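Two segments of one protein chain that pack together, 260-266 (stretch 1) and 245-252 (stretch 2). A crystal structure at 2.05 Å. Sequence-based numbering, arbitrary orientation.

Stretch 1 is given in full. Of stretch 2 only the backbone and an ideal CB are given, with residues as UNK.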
ATOM      1  N   GLU E 260      16.226  27.587  24.128  1.00 31.94           N
ATOM      2  CA  GLU E 260      17.406  27.901  23.353  1.00 32.26           C
ATOM      3  C   GLU E 260      17.575  29.423  23.245  1.00 32.01           C
ATOM      4  O   GLU E 260      16.606  30.119  22.906  1.00 31.84           O
ATOM      5  CB  GLU E 260      17.298  27.274  21.966  1.00 31.50           C
ATOM      6  CG  GLU E 260      18.376  27.722  21.030  1.00 32.72           C
ATOM      7  CD  GLU E 260      18.316  26.993  19.708  1.00 39.61           C
ATOM      8  OE1 GLU E 260      17.192  26.654  19.262  1.00 41.10           O
ATOM      9  OE2 GLU E 260      19.396  26.765  19.126  1.00 41.96           O
ATOM     10  N   PRO E 261      18.768  29.943  23.613  1.00 29.90           N
ATOM     11  CA  PRO E 261      19.057  31.371  23.491  1.00 29.46           C
ATOM     12  C   PRO E 261      18.694  31.997  22.153  1.00 31.14           C
ATOM     13  O   PRO E 261      19.158  31.564  21.074  1.00 33.26           O
ATOM     14  CB  PRO E 261      20.539  31.460  23.823  1.00 27.72           C
ATOM     15  CG  PRO E 261      20.765  30.384  24.764  1.00 26.03           C
ATOM     16  CD  PRO E 261      19.867  29.254  24.313  1.00 28.56           C
ATOM     17  N   SER E 262      17.849  33.022  22.255  1.00 29.87           N
ATOM     18  CA  SER E 262      17.356  33.783  21.133  1.00 31.30           C
ATOM     19  C   SER E 262      16.734  35.074  21.649  1.00 31.56           C
ATOM     20  O   SER E 262      16.471  35.191  22.848  1.00 32.06           O
ATOM     21  CB  SER E 262      16.300  32.959  20.361  1.00 31.59           C
ATOM     22  OG  SER E 262      16.130  33.440  19.038  1.00 35.31           O
ATOM     23  N   PHE E 263      16.512  36.040  20.759  1.00 31.42           N
ATOM     24  CA  PHE E 263      15.857  37.299  21.143  1.00 31.21           C
ATOM     25  C   PHE E 263      14.467  37.094  21.739  1.00 30.58           C
ATOM     26  O   PHE E 263      14.095  37.720  22.734  1.00 31.61           O
ATOM     27  CB  PHE E 263      15.735  38.246  19.936  1.00 30.45           C
ATOM     28  CG  PHE E 263      14.828  39.430  20.185  1.00 28.44           C
ATOM     29  CD1 PHE E 263      15.283  40.529  20.883  1.00 30.53           C
ATOM     30  CD2 PHE E 263      13.525  39.437  19.715  1.00 33.24           C
ATOM     31  CE1 PHE E 263      14.452  41.594  21.143  1.00 33.41           C
ATOM     32  CE2 PHE E 263      12.699  40.497  19.962  1.00 27.60           C
ATOM     33  CZ  PHE E 263      13.158  41.575  20.676  1.00 33.85           C
ATOM     34  N   GLY E 264      13.668  36.244  21.109  1.00 30.94           N
ATOM     35  CA  GLY E 264      12.284  36.050  21.571  1.00 28.69           C
ATOM     36  C   GLY E 264      11.588  34.853  20.977  1.00 29.28           C
ATOM     37  O   GLY E 264      12.094  34.200  20.071  1.00 25.16           O
ATOM     38  N   TYR E 265      10.406  34.567  21.519  1.00 27.71           N
ATOM     39  CA  TYR E 265       9.597  33.434  21.103  1.00 27.12           C
ATOM     40  C   TYR E 265       8.138  33.792  21.241  1.00 26.97           C
ATOM     41  O   TYR E 265       7.787  34.634  22.051  1.00 26.20           O
ATOM     42  CB  TYR E 265       9.846  32.219  22.024  1.00 27.24           C
ATOM     43  CG  TYR E 265      11.190  31.593  21.789  1.00 27.99           C
ATOM     44  CD1 TYR E 265      11.425  30.848  20.638  1.00 28.39           C
ATOM     45  CD2 TYR E 265      12.245  31.786  22.688  1.00 22.63           C
ATOM     46  CE1 TYR E 265      12.691  30.296  20.393  1.00 31.52           C
ATOM     47  CE2 TYR E 265      13.519  31.228  22.451  1.00 26.35           C
ATOM     48  CZ  TYR E 265      13.729  30.496  21.313  1.00 21.75           C
ATOM     49  OH  TYR E 265      14.977  29.945  21.057  1.00 27.09           O
ATOM     50  N   THR E 266       7.306  33.140  20.442  1.00 28.16           N
ATOM     51  CA  THR E 266       5.867  33.152  20.660  1.00 28.13           C
ATOM     52  C   THR E 266       5.586  31.882  21.504  1.00 30.04           C
ATOM     53  O   THR E 266       5.667  30.758  21.022  1.00 30.00           O
ATOM     54  CB  THR E 266       5.049  33.220  19.320  1.00 25.58           C
ATOM     55  OG1 THR E 266       5.267  34.488  18.656  1.00 26.90           O
ATOM     56  CG2 THR E 266       3.570  33.038  19.562  1.00 21.00           C
ATOM     57  N   UNK E 245      13.327  50.851  12.994  1.00 31.89           N
ATOM     58  CA  UNK E 245      14.193  49.802  12.466  1.00 30.91           C
ATOM     59  C   UNK E 245      14.629  48.976  13.656  1.00 30.93           C
ATOM     60  O   UNK E 245      14.803  49.522  14.738  1.00 33.43           O
ATOM     61  CB  UNK E 245      15.390  50.368  11.699  1.00 30.91           C
ATOM     62  N   UNK E 246      14.745  47.665  13.477  1.00 30.80           N
ATOM     63  CA  UNK E 246      15.136  46.774  14.565  1.00 30.82           C
ATOM     64  C   UNK E 246      16.100  45.726  14.005  1.00 30.83           C
ATOM     65  O   UNK E 246      15.977  45.343  12.857  1.00 30.41           O
ATOM     66  CB  UNK E 246      13.914  46.113  15.207  1.00 30.82           C
ATOM     67  N   UNK E 247      17.050  45.285  14.821  1.00 30.71           N
ATOM     68  CA  UNK E 247      17.977  44.215  14.461  1.00 31.77           C
ATOM     69  C   UNK E 247      18.025  43.193  15.565  1.00 31.47           C
ATOM     70  O   UNK E 247      17.995  43.556  16.719  1.00 31.64           O
ATOM     71  CB  UNK E 247      19.377  44.765  14.182  1.00 31.77           C
ATOM     72  N   UNK E 248      18.205  41.924  15.227  1.00 31.04           N
ATOM     73  CA  UNK E 248      18.310  40.919  16.266  1.00 31.81           C
ATOM     74  C   UNK E 248      18.903  39.626  15.796  1.00 31.15           C
ATOM     75  O   UNK E 248      18.998  39.369  14.594  1.00 30.07           O
ATOM     76  CB  UNK E 248      16.930  40.647  16.869  1.00 31.81           C
ATOM     77  N   UNK E 249      19.371  38.854  16.767  1.00 32.40           N
ATOM     78  CA  UNK E 249      19.701  37.455  16.553  1.00 31.63           C
ATOM     79  C   UNK E 249      18.449  36.678  16.950  1.00 31.78           C
ATOM     80  O   UNK E 249      18.032  36.709  18.108  1.00 32.04           O
ATOM     81  CB  UNK E 249      20.931  37.020  17.352  1.00 31.63           C
ATOM     82  N   UNK E 250      17.846  36.023  15.954  1.00 32.36           N
ATOM     83  CA  UNK E 250      16.667  35.160  16.124  1.00 31.74           C
ATOM     84  C   UNK E 250      17.105  33.791  15.650  1.00 32.71           C
ATOM     85  O   UNK E 250      17.615  33.634  14.514  1.00 31.97           O
ATOM     86  CB  UNK E 250      15.446  35.667  15.354  1.00 31.74           C
ATOM     87  N   UNK E 251      17.000  32.802  16.524  1.00 33.91           N
ATOM     88  CA  UNK E 251      17.431  31.468  16.143  1.00 35.14           C
ATOM     89  C   UNK E 251      16.735  30.989  14.854  1.00 35.10           C
ATOM     90  O   UNK E 251      15.516  31.102  14.711  1.00 34.20           O
ATOM     91  CB  UNK E 251      17.156  30.489  17.287  1.00 35.14           C
ATOM     92  N   UNK E 252      17.546  30.442  13.949  1.00 35.63           N
ATOM     93  CA  UNK E 252      17.094  29.849  12.696  1.00 36.82           C
ATOM     94  C   UNK E 252      16.627  28.393  12.876  1.00 34.50           C
ATOM     95  O   UNK E 252      16.363  27.728  11.913  1.00 35.00           O
ATOM     96  CB  UNK E 252      18.219  29.911  11.661  1.00 36.82           C
TER

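Position 245 begins a strand, with extended backbone angles (-129/143), and its CB has nothing of stretch 1 within 5.5 Å. Stretch 1 therefore sets no demand; a beta-branched residue would suit the extended backbone, and V245 is one.

At 246 CA-to-CB points toward stretch 1, yet no atom of stretch 1 lies within 5.5 Å of the CB. What waits farther off is the flat ring of F263, so a long apolar side chain is called for: methionine or, better, a large aromatic could reach it. The residue is W246. With chi1 in t, its indole reaches across and turns the edge of its six-membered ring toward the face of F263, the centroids 4.8 Å apart and the planes at 66°. W246 CZ2 comes to 3.5 Å from F263 CD2, an edge-to-face fit that sets ring hydrogens against the electron-rich face.

Position 247 is out of reach of stretch 1, which leaves the choice open; L247 occupies it.

At 248 an ideal CB would point toward stretch 1 and lie 4.1 Å from F263 CB. A small residue such as alanine or glycine looks suitable, while the angles (-163/161) are extended and do not themselves require glycine. The residue is G248: an ideal CB here would clash with the indole, 2.2 Å from W246 CH2, so its absence leaves room for the ring that packs against F263.

The backbone of 249 is already engaged: F263 N donates a hydrogen bond to its O at 3.1 Å. Its CB points sideways with no near neighbour, so only a long side chain could return to stretch 1, where P261 O offers an acceptor. Arginine, glutamine or tyrosine are plausible. In Y249 the ring runs back so that CE2 lies 3.7 Å from P261 O, near the ring plane. A water extends the link, 3.0 Å from Y249 OH and donating to P261 O at 2.6 Å.

Position 250 lies abreast of S262, the CA atoms 5.2 Å apart. Its CB points sideways, 4.4 Å from S262 OG and 5.3 Å from F263 CB, so a compact side chain such as valine, threonine or alanine fits. V250 places CG1 4.2 Å from S262 OG.

At 251 the backbone N donates to S262 OG at 2.7 Å, nearly straight at 172°. The CB points toward stretch 1, 3.6 Å from S262 OG, 4.3 Å from E260 OE1 and 4.4 Å from Y265 OH. Their closeness favours a small residue, alanine, glycine or serine, and their polarity makes a hydroxyl welcome. S251 keeps the site compact, its OG 3.5 Å from E260 OE1.

Position 252 points away, and a polar residue is as suitable as any; D252 stands there.

Stretch 2 245-252: VWLGYVSD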
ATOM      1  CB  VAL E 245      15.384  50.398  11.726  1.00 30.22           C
ATOM      2  CG1 VAL E 245      16.390  49.312  11.330  1.00 26.48           C
ATOM      3  CG2 VAL E 245      14.855  51.169  10.510  1.00 29.52           C
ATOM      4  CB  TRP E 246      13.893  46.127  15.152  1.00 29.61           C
ATOM      5  CG  TRP E 246      14.142  45.052  16.174  1.00 32.48           C
ATOM      6  CD1 TRP E 246      14.149  45.199  17.537  1.00 31.65           C
ATOM      7  CD2 TRP E 246      14.385  43.655  15.919  1.00 31.30           C
ATOM      8  NE1 TRP E 246      14.394  43.994  18.133  1.00 30.58           N
ATOM      9  CE2 TRP E 246      14.542  43.029  17.171  1.00 33.76           C
ATOM     10  CE3 TRP E 246      14.493  42.878  14.754  1.00 32.50           C
ATOM     11  CZ2 TRP E 246      14.805  41.660  17.298  1.00 33.55           C
ATOM     12  CZ3 TRP E 246      14.758  41.520  14.874  1.00 32.96           C
ATOM     13  CH2 TRP E 246      14.902  40.922  16.149  1.00 32.39           C
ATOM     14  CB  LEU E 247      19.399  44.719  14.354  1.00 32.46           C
ATOM     15  CG  LEU E 247      19.953  45.256  13.043  1.00 42.31           C
ATOM     16  CD1 LEU E 247      19.592  46.744  12.850  1.00 41.52           C
ATOM     17  CD2 LEU E 247      21.457  45.052  13.130  1.00 39.45           C
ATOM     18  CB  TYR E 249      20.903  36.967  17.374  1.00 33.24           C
ATOM     19  CG  TYR E 249      21.025  35.477  17.262  1.00 29.36           C
ATOM     20  CD1 TYR E 249      21.542  34.900  16.125  1.00 28.93           C
ATOM     21  CD2 TYR E 249      20.549  34.635  18.264  1.00 29.29           C
ATOM     22  CE1 TYR E 249      21.614  33.517  15.990  1.00 31.45           C
ATOM     23  CE2 TYR E 249      20.610  33.250  18.134  1.00 28.89           C
ATOM     24  CZ  TYR E 249      21.160  32.695  17.001  1.00 30.13           C
ATOM     25  OH  TYR E 249      21.243  31.317  16.861  1.00 31.86           O
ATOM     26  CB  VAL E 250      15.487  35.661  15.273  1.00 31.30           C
ATOM     27  CG1 VAL E 250      14.200  34.837  15.527  1.00 32.86           C
ATOM     28  CG2 VAL E 250      15.218  37.125  15.563  1.00 31.55           C
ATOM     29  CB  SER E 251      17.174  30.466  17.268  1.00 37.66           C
ATOM     30  OG  SER E 251      17.448  29.167  16.812  1.00 39.86           O
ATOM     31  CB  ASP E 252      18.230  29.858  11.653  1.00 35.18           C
ATOM     32  CG  ASP E 252      18.448  31.225  11.002  1.00 44.29           C
ATOM     33  OD1 ASP E 252      17.561  32.097  11.077  1.00 41.15           O
ATOM     34  OD2 ASP E 252      19.525  31.421  10.390  1.00 45.41           O
TER
HETATM   35  O   HOH W   1      20.009  29.967  19.191  1.00 37.15           O
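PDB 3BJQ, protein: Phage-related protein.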